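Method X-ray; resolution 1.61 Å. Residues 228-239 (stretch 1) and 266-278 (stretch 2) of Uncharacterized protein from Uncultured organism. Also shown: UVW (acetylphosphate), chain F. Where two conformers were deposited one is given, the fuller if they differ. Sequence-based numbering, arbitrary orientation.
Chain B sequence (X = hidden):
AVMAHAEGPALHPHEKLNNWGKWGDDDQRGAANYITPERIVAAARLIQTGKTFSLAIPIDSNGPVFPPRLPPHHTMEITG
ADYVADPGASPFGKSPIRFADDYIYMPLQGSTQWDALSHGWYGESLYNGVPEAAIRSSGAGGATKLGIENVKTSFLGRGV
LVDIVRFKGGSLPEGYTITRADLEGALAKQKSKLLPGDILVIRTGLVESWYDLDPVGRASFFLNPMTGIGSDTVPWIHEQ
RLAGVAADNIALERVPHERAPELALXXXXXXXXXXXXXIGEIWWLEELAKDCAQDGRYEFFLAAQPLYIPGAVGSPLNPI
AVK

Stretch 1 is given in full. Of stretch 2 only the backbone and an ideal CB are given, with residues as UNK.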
# COMPACT_ATOMS: atom_id res chain seq x y z
N GLY B 228 -2.52 -9.96 -30.43
CA GLY B 228 -1.87 -8.65 -30.40
C GLY B 228 -1.03 -8.45 -31.65
O GLY B 228 -1.06 -9.30 -32.56
N ILE B 229 -0.29 -7.35 -31.70
CA ILE B 229 0.50 -7.06 -32.89
C ILE B 229 1.76 -7.93 -32.97
O ILE B 229 2.33 -8.36 -31.97
CB ILE B 229 0.88 -5.56 -32.98
CG1 ILE B 229 1.72 -5.08 -31.79
CG2 ILE B 229 -0.39 -4.74 -33.17
CD1 ILE B 229 2.28 -3.66 -31.95
N GLY B 230 2.15 -8.22 -34.21
CA GLY B 230 3.32 -9.03 -34.49
C GLY B 230 4.53 -8.23 -34.93
O GLY B 230 4.48 -7.01 -35.05
N SER B 231 5.62 -8.94 -35.16
CA SER B 231 6.90 -8.29 -35.43
C SER B 231 6.90 -7.43 -36.71
O SER B 231 7.64 -6.45 -36.77
CB SER B 231 8.01 -9.32 -35.52
OG SER B 231 7.77 -10.21 -36.59
N ASP B 232 6.10 -7.77 -37.72
CA ASP B 232 6.19 -6.99 -38.96
C ASP B 232 5.39 -5.69 -38.88
O ASP B 232 5.38 -4.91 -39.84
CB ASP B 232 5.78 -7.86 -40.19
CG ASP B 232 4.29 -7.83 -40.52
OD1 ASP B 232 3.45 -7.46 -39.68
OD2 ASP B 232 3.98 -8.23 -41.66
N THR B 233 4.80 -5.39 -37.72
CA THR B 233 4.20 -4.08 -37.53
C THR B 233 5.25 -3.03 -37.12
O THR B 233 5.01 -1.83 -37.23
CB THR B 233 3.07 -4.10 -36.46
OG1 THR B 233 3.62 -4.33 -35.16
CG2 THR B 233 2.00 -5.16 -36.81
N VAL B 234 6.42 -3.47 -36.69
CA VAL B 234 7.40 -2.55 -36.12
C VAL B 234 7.99 -1.59 -37.18
O VAL B 234 8.06 -0.37 -36.94
CB VAL B 234 8.50 -3.32 -35.37
CG1 VAL B 234 9.65 -2.41 -35.00
CG2 VAL B 234 7.93 -3.94 -34.08
N PRO B 235 8.40 -2.10 -38.35
CA PRO B 235 8.90 -1.13 -39.33
C PRO B 235 7.81 -0.14 -39.75
O PRO B 235 8.10 1.03 -40.02
CB PRO B 235 9.35 -2.00 -40.49
CG PRO B 235 9.63 -3.35 -39.89
CD PRO B 235 8.59 -3.49 -38.80
N TRP B 236 6.57 -0.61 -39.81
CA TRP B 236 5.44 0.26 -40.18
C TRP B 236 5.24 1.37 -39.13
O TRP B 236 5.06 2.53 -39.48
CB TRP B 236 4.18 -0.57 -40.35
CG TRP B 236 2.97 0.18 -40.76
CD1 TRP B 236 2.65 0.64 -42.02
CD2 TRP B 236 1.89 0.57 -39.91
NE1 TRP B 236 1.43 1.27 -41.99
CE2 TRP B 236 0.95 1.24 -40.71
CE3 TRP B 236 1.63 0.40 -38.55
CZ2 TRP B 236 -0.23 1.75 -40.19
CZ3 TRP B 236 0.45 0.91 -38.04
CH2 TRP B 236 -0.46 1.57 -38.85
N ILE B 237 5.26 0.99 -37.86
CA ILE B 237 5.15 1.96 -36.78
C ILE B 237 6.24 3.01 -36.90
O ILE B 237 5.99 4.21 -36.71
CB ILE B 237 5.21 1.23 -35.41
CG1 ILE B 237 3.90 0.47 -35.18
CG2 ILE B 237 5.42 2.24 -34.30
CD1 ILE B 237 3.97 -0.59 -34.11
N HIS B 238 7.45 2.57 -37.22
CA HIS B 238 8.56 3.50 -37.48
C HIS B 238 8.30 4.44 -38.66
O HIS B 238 8.48 5.66 -38.53
CB HIS B 238 9.86 2.72 -37.72
CG HIS B 238 11.02 3.59 -38.10
ND1 HIS B 238 11.63 3.53 -39.33
CD2 HIS B 238 11.70 4.54 -37.39
CE1 HIS B 238 12.62 4.41 -39.38
NE2 HIS B 238 12.69 5.02 -38.21
N GLU B 239 7.90 3.84 -39.79
CA GLU B 239 7.61 4.56 -41.03
C GLU B 239 6.66 5.71 -40.80
O GLU B 239 6.87 6.82 -41.30
CB GLU B 239 6.99 3.61 -42.07
CG GLU B 239 7.97 2.66 -42.68
CD GLU B 239 7.30 1.53 -43.43
OE1 GLU B 239 7.71 0.36 -43.21
OE2 GLU B 239 6.41 1.80 -44.28
N UNK B 266 9.77 -9.62 -28.85
CA UNK B 266 10.60 -8.73 -29.64
C UNK B 266 9.96 -7.36 -29.86
O UNK B 266 10.70 -6.38 -29.94
CB UNK B 266 10.91 -9.38 -30.99
N UNK B 267 8.63 -7.27 -29.94
CA UNK B 267 8.00 -5.97 -30.22
C UNK B 267 8.22 -5.00 -29.06
O UNK B 267 8.49 -3.82 -29.28
CB UNK B 267 6.50 -6.14 -30.48
N UNK B 268 8.11 -5.47 -27.82
CA UNK B 268 8.42 -4.63 -26.66
C UNK B 268 9.81 -4.03 -26.77
O UNK B 268 10.01 -2.83 -26.58
CB UNK B 268 8.30 -5.44 -25.37
N UNK B 269 10.77 -4.88 -27.06
CA UNK B 269 12.15 -4.46 -27.17
C UNK B 269 12.35 -3.47 -28.29
O UNK B 269 12.99 -2.42 -28.11
CB UNK B 269 13.06 -5.67 -27.38
N UNK B 270 11.82 -3.79 -29.46
CA UNK B 270 12.01 -2.91 -30.61
C UNK B 270 11.30 -1.57 -30.40
O UNK B 270 11.86 -0.53 -30.71
CB UNK B 270 11.50 -3.58 -31.88
N UNK B 271 10.06 -1.58 -29.89
CA UNK B 271 9.38 -0.31 -29.73
C UNK B 271 10.01 0.56 -28.65
O UNK B 271 10.34 1.72 -28.88
CB UNK B 271 7.90 -0.55 -29.41
N UNK B 272 10.19 0.00 -27.46
CA UNK B 272 10.68 0.82 -26.34
C UNK B 272 12.14 1.22 -26.48
O UNK B 272 12.46 2.40 -26.41
CB UNK B 272 10.49 0.06 -25.02
N UNK B 273 13.01 0.24 -26.68
CA UNK B 273 14.44 0.52 -26.80
C UNK B 273 14.87 1.08 -28.14
O UNK B 273 15.59 2.08 -28.18
CB UNK B 273 15.23 -0.76 -26.53
N UNK B 274 14.49 0.44 -29.24
CA UNK B 274 15.06 0.83 -30.51
C UNK B 274 14.38 2.10 -31.06
O UNK B 274 15.08 3.01 -31.54
CB UNK B 274 14.94 -0.32 -31.51
N UNK B 275 13.05 2.16 -31.04
CA UNK B 275 12.33 3.32 -31.60
C UNK B 275 11.98 4.43 -30.61
O UNK B 275 11.71 5.57 -31.02
CB UNK B 275 11.03 2.83 -32.25
N UNK B 276 11.96 4.11 -29.32
CA UNK B 276 11.51 5.06 -28.33
C UNK B 276 10.03 5.38 -28.48
O UNK B 276 9.57 6.49 -28.19
CB UNK B 276 12.34 6.34 -28.42
N UNK B 277 9.26 4.38 -28.90
CA UNK B 277 7.80 4.49 -29.06
C UNK B 277 7.10 3.93 -27.82
O UNK B 277 7.43 2.84 -27.37
CB UNK B 277 7.33 3.75 -30.32
N UNK B 278 6.16 4.68 -27.27
CA UNK B 278 5.47 4.31 -26.05
C UNK B 278 4.41 3.26 -26.30
O UNK B 278 3.84 3.17 -27.39
CB UNK B 278 4.84 5.54 -25.40
C1 UVW F . 4.14 -8.17 -19.53
O1 UVW F . 4.22 -7.90 -18.38
C1M UVW F . 4.29 -9.62 -19.99
O2 UVW F . 3.91 -7.18 -20.49
P UVW F . 3.88 -5.57 -20.14
O1P UVW F . 5.05 -5.17 -19.28
O2P UVW F . 3.93 -4.86 -21.48
O3P UVW F . 2.61 -5.19 -19.43

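The backbone of 266-275 is helical and runs at 26° to the helix of 233-239, the axes 10.4 Å apart at closest. Stretch 1 offers this neighbour mainly hydrocarbon, from Ile-229, Val-234 and Ile-237, so apolar side chains are expected where CA-to-CB points toward it.

Position 266 points toward stretch 1, but its ideal CB lies 5.4 Å from Ser-231 CB, so many small or medium residues would fit. At the start of the helix, with phi -62°, proline is also acceptable, and it is Pro-266.

Position 267 points toward stretch 1, its ideal CB 4.5 Å from Val-234 CG2. Ile-229 and the Gly-230 turn close the space around it, favouring a compact aliphatic residue such as valine or isoleucine. Val-267 places CG1 3.9 Å from Ile-229 CD1 and 4.0 Å from Val-234 CG2, while its CG2 lies 3.8 Å from Gly-230 O.

Position 268 points away, toward the acetylphosphate side, where a donor would be useful. His-268 supplies one: NE2 donates to UVW O2P at 2.5 Å. Position 269 is out of reach and its helical angles suit almost any residue; it is Gly-269.

At 270 the ideal CB is already 3.8 Å from Val-234 CG1. Alanine would suffice, as would a longer chain that turns aside. Asn-270 packs its CB there, and its ND2 donates to OD2 of the residue at 274 (2.7 Å).

Position 271 starts sideways, so a long, flexible apolar chain could bend back toward Val-234 and Ile-237. Leu-271 does so, CD2 lying 4.0 Å from Ile-237 CD1 and 4.3 Å from Val-234 CG2.

Positions 272, 273 and 274 are out of reach, and stretch 1 does not discriminate among side chains there. They are Leu-272, Arg-273 and Asp-274; the last two form a salt bridge, NH1 of Arg-273 to OD1 of Asp-274 at 2.9 Å.

Position 275 points toward stretch 1 with its ideal CB 5.5 Å from His-238 CD2, leaving room for leucine or methionine. Leu-275 reaches in, its CD1 3.8 Å from His-238 CB and 4.1 Å from Val-234 CG1. Val-234 thus sits as a knob among Val-267, Asn-270, Leu-271 and Leu-275.

Position 276 leaves the helix with phi 66°, which favours glycine; it is Gly-276.

Position 277 points toward Ile-237, its ideal CB 4.7 Å from CG2, suiting a branched aliphatic residue. Val-277 CG1 meets Ile-237 CG2 at 4.1 Å. Position 278 is out of reach and unconstrained by stretch 1; it is Tyr-278.

Stretch 2 266-278: PVHGNLLRDLGVY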
# COMPACT_ATOMS: atom_id res chain seq x y z
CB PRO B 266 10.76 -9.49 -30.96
CG PRO B 266 9.59 -10.42 -31.02
CD PRO B 266 9.36 -10.82 -29.61
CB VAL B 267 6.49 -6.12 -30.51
CG1 VAL B 267 5.84 -4.76 -30.72
CG2 VAL B 267 6.29 -7.02 -31.74
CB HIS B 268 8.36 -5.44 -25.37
CG HIS B 268 6.99 -5.55 -24.79
ND1 HIS B 268 6.05 -6.43 -25.29
CD2 HIS B 268 6.40 -4.90 -23.77
CE1 HIS B 268 4.94 -6.31 -24.59
NE2 HIS B 268 5.13 -5.39 -23.66
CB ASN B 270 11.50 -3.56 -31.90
CG ASN B 270 12.38 -4.72 -32.38
OD1 ASN B 270 11.88 -5.65 -33.02
ND2 ASN B 270 13.66 -4.66 -32.11
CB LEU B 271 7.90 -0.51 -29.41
CG LEU B 271 7.06 -1.08 -30.55
CD1 LEU B 271 5.59 -1.12 -30.11
CD2 LEU B 271 7.21 -0.34 -31.85
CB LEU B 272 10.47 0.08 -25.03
CG LEU B 272 8.98 -0.14 -24.69
CD1 LEU B 272 8.87 -1.08 -23.51
CD2 LEU B 272 8.21 1.14 -24.43
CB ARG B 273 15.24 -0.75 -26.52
CG ARG B 273 16.73 -0.57 -26.71
CD ARG B 273 17.41 -1.88 -26.66
NE ARG B 273 18.86 -1.78 -26.62
CZ ARG B 273 19.67 -1.83 -27.67
NH1 ARG B 273 19.18 -1.91 -28.90
NH2 ARG B 273 20.98 -1.78 -27.49
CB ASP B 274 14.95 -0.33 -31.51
CG ASP B 274 15.77 -1.55 -31.10
OD1 ASP B 274 16.81 -1.36 -30.45
OD2 ASP B 274 15.37 -2.68 -31.41
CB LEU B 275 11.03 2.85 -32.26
CG LEU B 275 11.14 1.80 -33.37
CD1 LEU B 275 9.77 1.62 -34.04
CD2 LEU B 275 12.19 2.16 -34.39
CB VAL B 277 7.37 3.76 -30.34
CG1 VAL B 277 5.85 3.60 -30.42
CG2 VAL B 277 7.87 4.52 -31.58
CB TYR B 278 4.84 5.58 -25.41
CG TYR B 278 5.91 6.55 -25.00
CD1 TYR B 278 6.48 7.41 -25.93
CD2 TYR B 278 6.39 6.59 -23.71
CE1 TYR B 278 7.50 8.27 -25.59
CE2 TYR B 278 7.39 7.46 -23.34
CZ TYR B 278 7.97 8.29 -24.29
OH TYR B 278 8.99 9.17 -23.94
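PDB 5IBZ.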